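Long-range contacts in glycerol-3-phosphate dehydrogenase [NAD(+)] 1 (Saccharomyces cerevisiae, PDB 4FGW), which catalyses the NAD-dependent interconversion of dihydroxyacetone phosphate and sn-glycerol 3-phosphate, and so drives glycerol production and accumulation during hyperosmotic stress: residues G43-T48 and T186-E191; I49-A54 and P97-P102. All coordinates share one frame; numbering follows the deposited sequence.

Both contacts are partly buried and use helix 44-59 of the Rossmann-type domain, with centres about 7 Å apart. Contact 1 takes the first turn of that helix, at the probable NAD(+) site, and sets it against the short helix 185-189; contact 2 takes the next turns and sets them against the irregular segment 97-102, farther from the centre of the chain. Neither has a hydrogen bond between its segments. In contact 1 short side chains and an indole meet, whereas in contact 2 the methylenes of a lysine do most of the touching. A salt bridge joins the two: E191 OE2 of contact 1 lies 2.8 Å from K51 NZ of contact 2.

Contact 1: residues G43-T48 and T186-E191; sequences GNWGTT and TEVAQE
T48 and V188 form the centre of an apolar contact between the start of helix 44-59 and the end of helix 185-189. With CG2 anti to its backbone N, T48 turns this methyl to the other helix, where it lies 3.7 Å from V188 CB and 3.5 Å from A189 N. The same methyl also touches V188 CG1, while T48 OG1 packs on the methyl of A189. W45 brings CZ3 and CH2 of its six-membered ring obliquely to V188 CG2, with CZ3 at 3.9 Å from that methyl. N44 and T186 meet more loosely at the exposed margin.

No hydrogen bond links the two segments; the stronger ones lie within each. T48 OG1 donates to N44 O (2.7 Å), which helps to set the rotation of the side chain; A185 O is a second, weak partner of the hydroxyl. T47 OG1 and T47 N both grip the carbonyl oxygen of the N-cap residue G43. T186 O is likewise held twice, by Q190 N and Q190 NE2 from opposite faces of its plane, and E191, with positive phi, closes the helix in a Schellman motif. An alanine in place of T48 would probably open a gap against V188 and leave N44 O without its hydroxyl donor.

G43, N44, W45 and G46 belong to the probable NAD(+) site; G43 and G46 fit a Rossmann-type GxGxxG pattern running from the turn after strand 35-40 into helix 44-59. Beside them, A185 touches N44 and W45, F227 of strand 227-232 touches both W45 and V188, and V52, one turn after T48, also packs on V188.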
loop_
_atom_site.group_PDB
_atom_site.type_symbol
_atom_site.label_atom_id
_atom_site.label_comp_id
_atom_site.label_asym_id
_atom_site.label_seq_id
_atom_site.Cartn_x
_atom_site.Cartn_y
_atom_site.Cartn_z
ATOM N N GLY A 43 11.248 -25.402 12.179
ATOM C CA GLY A 43 9.950 -25.484 11.513
ATOM C C GLY A 43 9.990 -24.943 10.093
ATOM O O GLY A 43 11.047 -24.944 9.453
ATOM N N ASN A 44 8.843 -24.495 9.602
ATOM C CA ASN A 44 8.678 -23.813 8.313
ATOM C C ASN A 44 9.699 -22.728 8.049
ATOM O O ASN A 44 10.577 -22.831 7.230
ATOM C CB ASN A 44 7.328 -23.113 8.346
ATOM C CG ASN A 44 6.424 -23.567 7.281
ATOM O OD1 ASN A 44 5.232 -23.361 7.335
ATOM N ND2 ASN A 44 6.978 -24.207 6.301
ATOM N N TRP A 45 9.510 -21.657 8.782
ATOM C CA TRP A 45 10.295 -20.442 8.732
ATOM C C TRP A 45 11.714 -20.641 9.241
ATOM O O TRP A 45 12.649 -20.085 8.663
ATOM C CB TRP A 45 9.540 -19.313 9.460
ATOM C CG TRP A 45 9.956 -17.895 9.153
ATOM C CD1 TRP A 45 9.885 -16.833 10.007
ATOM C CD2 TRP A 45 10.417 -17.366 7.897
ATOM N NE1 TRP A 45 10.290 -15.682 9.370
ATOM C CE2 TRP A 45 10.621 -15.980 8.076
ATOM C CE3 TRP A 45 10.702 -17.932 6.643
ATOM C CZ2 TRP A 45 11.092 -15.154 7.052
ATOM C CZ3 TRP A 45 11.143 -17.109 5.619
ATOM C CH2 TRP A 45 11.320 -15.735 5.824
ATOM N N GLY A 46 11.860 -21.463 10.278
ATOM C CA GLY A 46 13.136 -21.810 10.891
ATOM C C GLY A 46 14.117 -22.467 9.940
ATOM O O GLY A 46 15.274 -22.042 9.871
ATOM N N THR A 47 13.657 -23.506 9.200
ATOM C CA THR A 47 14.475 -24.247 8.224
ATOM C C THR A 47 14.824 -23.353 7.035
ATOM O O THR A 47 15.958 -23.385 6.552
ATOM C CB THR A 47 13.773 -25.543 7.785
ATOM O OG1 THR A 47 13.287 -26.224 8.933
ATOM C CG2 THR A 47 14.679 -26.468 6.991
ATOM N N THR A 48 13.843 -22.557 6.574
ATOM C CA THR A 48 13.981 -21.626 5.462
ATOM C C THR A 48 15.034 -20.557 5.779
ATOM O O THR A 48 15.957 -20.373 4.988
ATOM C CB THR A 48 12.608 -21.048 5.078
ATOM O OG1 THR A 48 11.694 -22.121 4.837
ATOM C CG2 THR A 48 12.678 -20.162 3.857
ATOM N N THR A 186 7.474 -21.002 2.593
ATOM C CA THR A 186 7.289 -21.834 1.396
ATOM C C THR A 186 7.833 -21.187 0.115
ATOM O O THR A 186 8.489 -21.862 -0.673
ATOM C CB THR A 186 5.816 -22.286 1.335
ATOM O OG1 THR A 186 5.633 -23.288 2.341
ATOM C CG2 THR A 186 5.401 -22.842 -0.025
ATOM N N GLU A 187 7.578 -19.887 -0.073
ATOM C CA GLU A 187 8.038 -19.148 -1.248
ATOM C C GLU A 187 9.526 -18.819 -1.185
ATOM O O GLU A 187 10.212 -18.973 -2.197
ATOM C CB GLU A 187 7.188 -17.890 -1.489
ATOM C CG GLU A 187 5.774 -18.206 -1.947
ATOM C CD GLU A 187 5.131 -17.086 -2.735
ATOM O OE1 GLU A 187 4.982 -17.240 -3.971
ATOM O OE2 GLU A 187 4.808 -16.040 -2.125
ATOM N N VAL A 188 10.025 -18.375 -0.003
ATOM C CA VAL A 188 11.449 -18.059 0.210
ATOM C C VAL A 188 12.292 -19.329 -0.028
ATOM O O VAL A 188 13.332 -19.246 -0.683
ATOM C CB VAL A 188 11.758 -17.406 1.598
ATOM C CG1 VAL A 188 13.238 -17.041 1.731
ATOM C CG2 VAL A 188 10.886 -16.188 1.861
ATOM N N ALA A 189 11.815 -20.498 0.478
ATOM C CA ALA A 189 12.469 -21.809 0.326
ATOM C C ALA A 189 12.547 -22.216 -1.143
ATOM O O ALA A 189 13.599 -22.653 -1.591
ATOM C CB ALA A 189 11.728 -22.869 1.131
ATOM N N GLN A 190 11.451 -22.000 -1.899
ATOM C CA GLN A 190 11.349 -22.282 -3.332
ATOM C C GLN A 190 12.150 -21.272 -4.165
ATOM O O GLN A 190 12.199 -21.383 -5.393
ATOM C CB GLN A 190 9.880 -22.253 -3.767
ATOM C CG GLN A 190 9.148 -23.559 -3.553
ATOM C CD GLN A 190 7.743 -23.456 -4.083
ATOM O OE1 GLN A 190 7.467 -23.780 -5.242
ATOM N NE2 GLN A 190 6.826 -22.993 -3.247
ATOM N N GLU A 191 12.751 -20.273 -3.494
ATOM C CA GLU A 191 13.540 -19.186 -4.081
ATOM C C GLU A 191 12.705 -18.257 -4.965
ATOM O O GLU A 191 13.216 -17.678 -5.928
ATOM C CB GLU A 191 14.838 -19.687 -4.746
ATOM C CG GLU A 191 15.770 -20.383 -3.769
ATOM C CD GLU A 191 17.113 -20.849 -4.294
ATOM O OE1 GLU A 191 17.379 -20.690 -5.509
ATOM O OE2 GLU A 191 17.904 -21.379 -3.482
#

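Contact 2: residues I49-A54 and P97-P102; sequences IAKVVA and PGITLP
K51 runs out from helix 44-59 with CG anti to its backbone N (chi1 178°) and stays extended through CD and CE; chi4 of -81° then bends NZ out of the line of the chain. The extended part lays its methylenes against segment 97-102 one after another. I99 answers with CG2, which is anti to its own backbone N and sits 3.8 Å from K51 CD, the two side chains crossing at about a right angle. Farther along, K51 CE rests 3.6 Å from the carbonyl oxygen of T100, a packing contact rather than a hydrogen bond. Nearer the helix, CG meets CD of the P102 ring at 3.8 Å, again with the side chains nearly perpendicular, and CB has the branch atom CD2 of L101 at 4.1 Å.

This helix follows the first strand, 35-40, of a Rossmann-type sheet and leads on to strand 67-71, as the helical crossover of a beta-alpha-beta unit. Segment 97-102 precedes strand 105-108, the neighbour of 67-71 at one border of the sheet, and passes along the helix on its way there. L105 of that border strand receives A50 and A54, so that helix, loop and sheet edge are packed together.

A54, almost one turn after K51, adds an apolar contact of its own: its CB lies 3.8 Å from P102 CG, which also approaches K51 O at 4.0 Å. The A54 carbonyl oxygen accepts a hydrogen bond from N104 ND2, just beyond the segment. K51 NZ, turned aside from the loop, forms a salt bridge with E55 OE2 as well as with E191, a pair of carboxylates that would probably stabilise its positive charge.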
loop_
_atom_site.group_PDB
_atom_site.type_symbol
_atom_site.label_atom_id
_atom_site.label_comp_id
_atom_site.label_asym_id
_atom_site.label_seq_id
_atom_site.Cartn_x
_atom_site.Cartn_y
_atom_site.Cartn_z
ATOM N N ILE A 49 14.921 -19.893 6.945
ATOM C CA ILE A 49 15.887 -18.874 7.343
ATOM C C ILE A 49 17.297 -19.436 7.546
ATOM O O ILE A 49 18.274 -18.761 7.222
ATOM C CB ILE A 49 15.365 -17.923 8.462
ATOM C CG1 ILE A 49 15.664 -16.450 8.132
ATOM C CG2 ILE A 49 15.865 -18.296 9.855
ATOM C CD1 ILE A 49 14.712 -15.801 7.131
ATOM N N ALA A 50 17.387 -20.701 8.006
ATOM C CA ALA A 50 18.633 -21.434 8.218
ATOM C C ALA A 50 19.307 -21.780 6.884
ATOM O O ALA A 50 20.535 -21.826 6.820
ATOM C CB ALA A 50 18.357 -22.692 9.011
ATOM N N LYS A 51 18.499 -22.003 5.819
ATOM C CA LYS A 51 18.959 -22.287 4.454
ATOM C C LYS A 51 19.569 -21.003 3.862
ATOM O O LYS A 51 20.640 -21.061 3.252
ATOM C CB LYS A 51 17.786 -22.795 3.591
ATOM C CG LYS A 51 18.131 -23.079 2.129
ATOM C CD LYS A 51 16.884 -23.404 1.320
ATOM C CE LYS A 51 17.164 -23.624 -0.145
ATOM N NZ LYS A 51 17.287 -22.348 -0.894
ATOM N N VAL A 52 18.884 -19.853 4.071
ATOM C CA VAL A 52 19.280 -18.503 3.648
ATOM C C VAL A 52 20.645 -18.142 4.289
ATOM O O VAL A 52 21.567 -17.704 3.589
ATOM C CB VAL A 52 18.155 -17.489 4.011
ATOM C CG1 VAL A 52 18.642 -16.040 3.989
ATOM C CG2 VAL A 52 16.939 -17.666 3.103
ATOM N N VAL A 53 20.762 -18.369 5.613
ATOM C CA VAL A 53 21.955 -18.112 6.422
ATOM C C VAL A 53 23.129 -19.032 6.017
ATOM O O VAL A 53 24.241 -18.529 5.836
ATOM C CB VAL A 53 21.606 -18.129 7.935
ATOM C CG1 VAL A 53 22.839 -18.307 8.810
ATOM C CG2 VAL A 53 20.848 -16.863 8.332
ATOM N N ALA A 54 22.875 -20.348 5.811
ATOM C CA ALA A 54 23.904 -21.314 5.386
ATOM C C ALA A 54 24.486 -20.995 4.004
ATOM O O ALA A 54 25.682 -21.208 3.778
ATOM C CB ALA A 54 23.364 -22.737 5.422
ATOM N N PRO A 97 9.130 -30.097 3.087
ATOM C CA PRO A 97 9.411 -31.153 2.090
ATOM C C PRO A 97 9.758 -30.666 0.680
ATOM O O PRO A 97 9.226 -29.652 0.218
ATOM C CB PRO A 97 8.138 -31.999 2.109
ATOM C CG PRO A 97 7.061 -31.025 2.493
ATOM C CD PRO A 97 7.702 -30.099 3.482
ATOM N N GLY A 98 10.657 -31.402 0.027
ATOM C CA GLY A 98 11.120 -31.133 -1.331
ATOM C C GLY A 98 12.189 -30.067 -1.468
ATOM O O GLY A 98 12.629 -29.784 -2.585
ATOM N N ILE A 99 12.616 -29.461 -0.343
ATOM C CA ILE A 99 13.622 -28.397 -0.351
ATOM C C ILE A 99 14.989 -28.914 0.047
ATOM O O ILE A 99 15.196 -29.305 1.196
ATOM C CB ILE A 99 13.173 -27.132 0.450
ATOM C CG1 ILE A 99 11.885 -26.486 -0.144
ATOM C CG2 ILE A 99 14.314 -26.104 0.623
ATOM C CD1 ILE A 99 11.972 -25.881 -1.608
ATOM N N THR A 100 15.926 -28.896 -0.912
ATOM C CA THR A 100 17.305 -29.340 -0.713
ATOM C C THR A 100 18.049 -28.283 0.104
ATOM O O THR A 100 18.072 -27.109 -0.268
ATOM C CB THR A 100 17.980 -29.671 -2.060
ATOM O OG1 THR A 100 17.116 -30.508 -2.829
ATOM C CG2 THR A 100 19.330 -30.357 -1.889
ATOM N N LEU A 101 18.619 -28.708 1.240
ATOM C CA LEU A 101 19.373 -27.838 2.143
ATOM C C LEU A 101 20.869 -27.867 1.771
ATOM O O LEU A 101 21.337 -28.913 1.312
ATOM C CB LEU A 101 19.110 -28.210 3.615
ATOM C CG LEU A 101 17.635 -28.178 4.064
ATOM C CD1 LEU A 101 17.444 -28.908 5.376
ATOM C CD2 LEU A 101 17.096 -26.754 4.147
ATOM N N PRO A 102 21.602 -26.721 1.884
ATOM C CA PRO A 102 23.007 -26.663 1.418
ATOM C C PRO A 102 23.955 -27.867 1.557
ATOM O O PRO A 102 24.064 -28.670 0.622
ATOM C CB PRO A 102 23.542 -25.375 2.051
ATOM C CG PRO A 102 22.352 -24.504 2.166
ATOM C CD PRO A 102 21.148 -25.394 2.359
#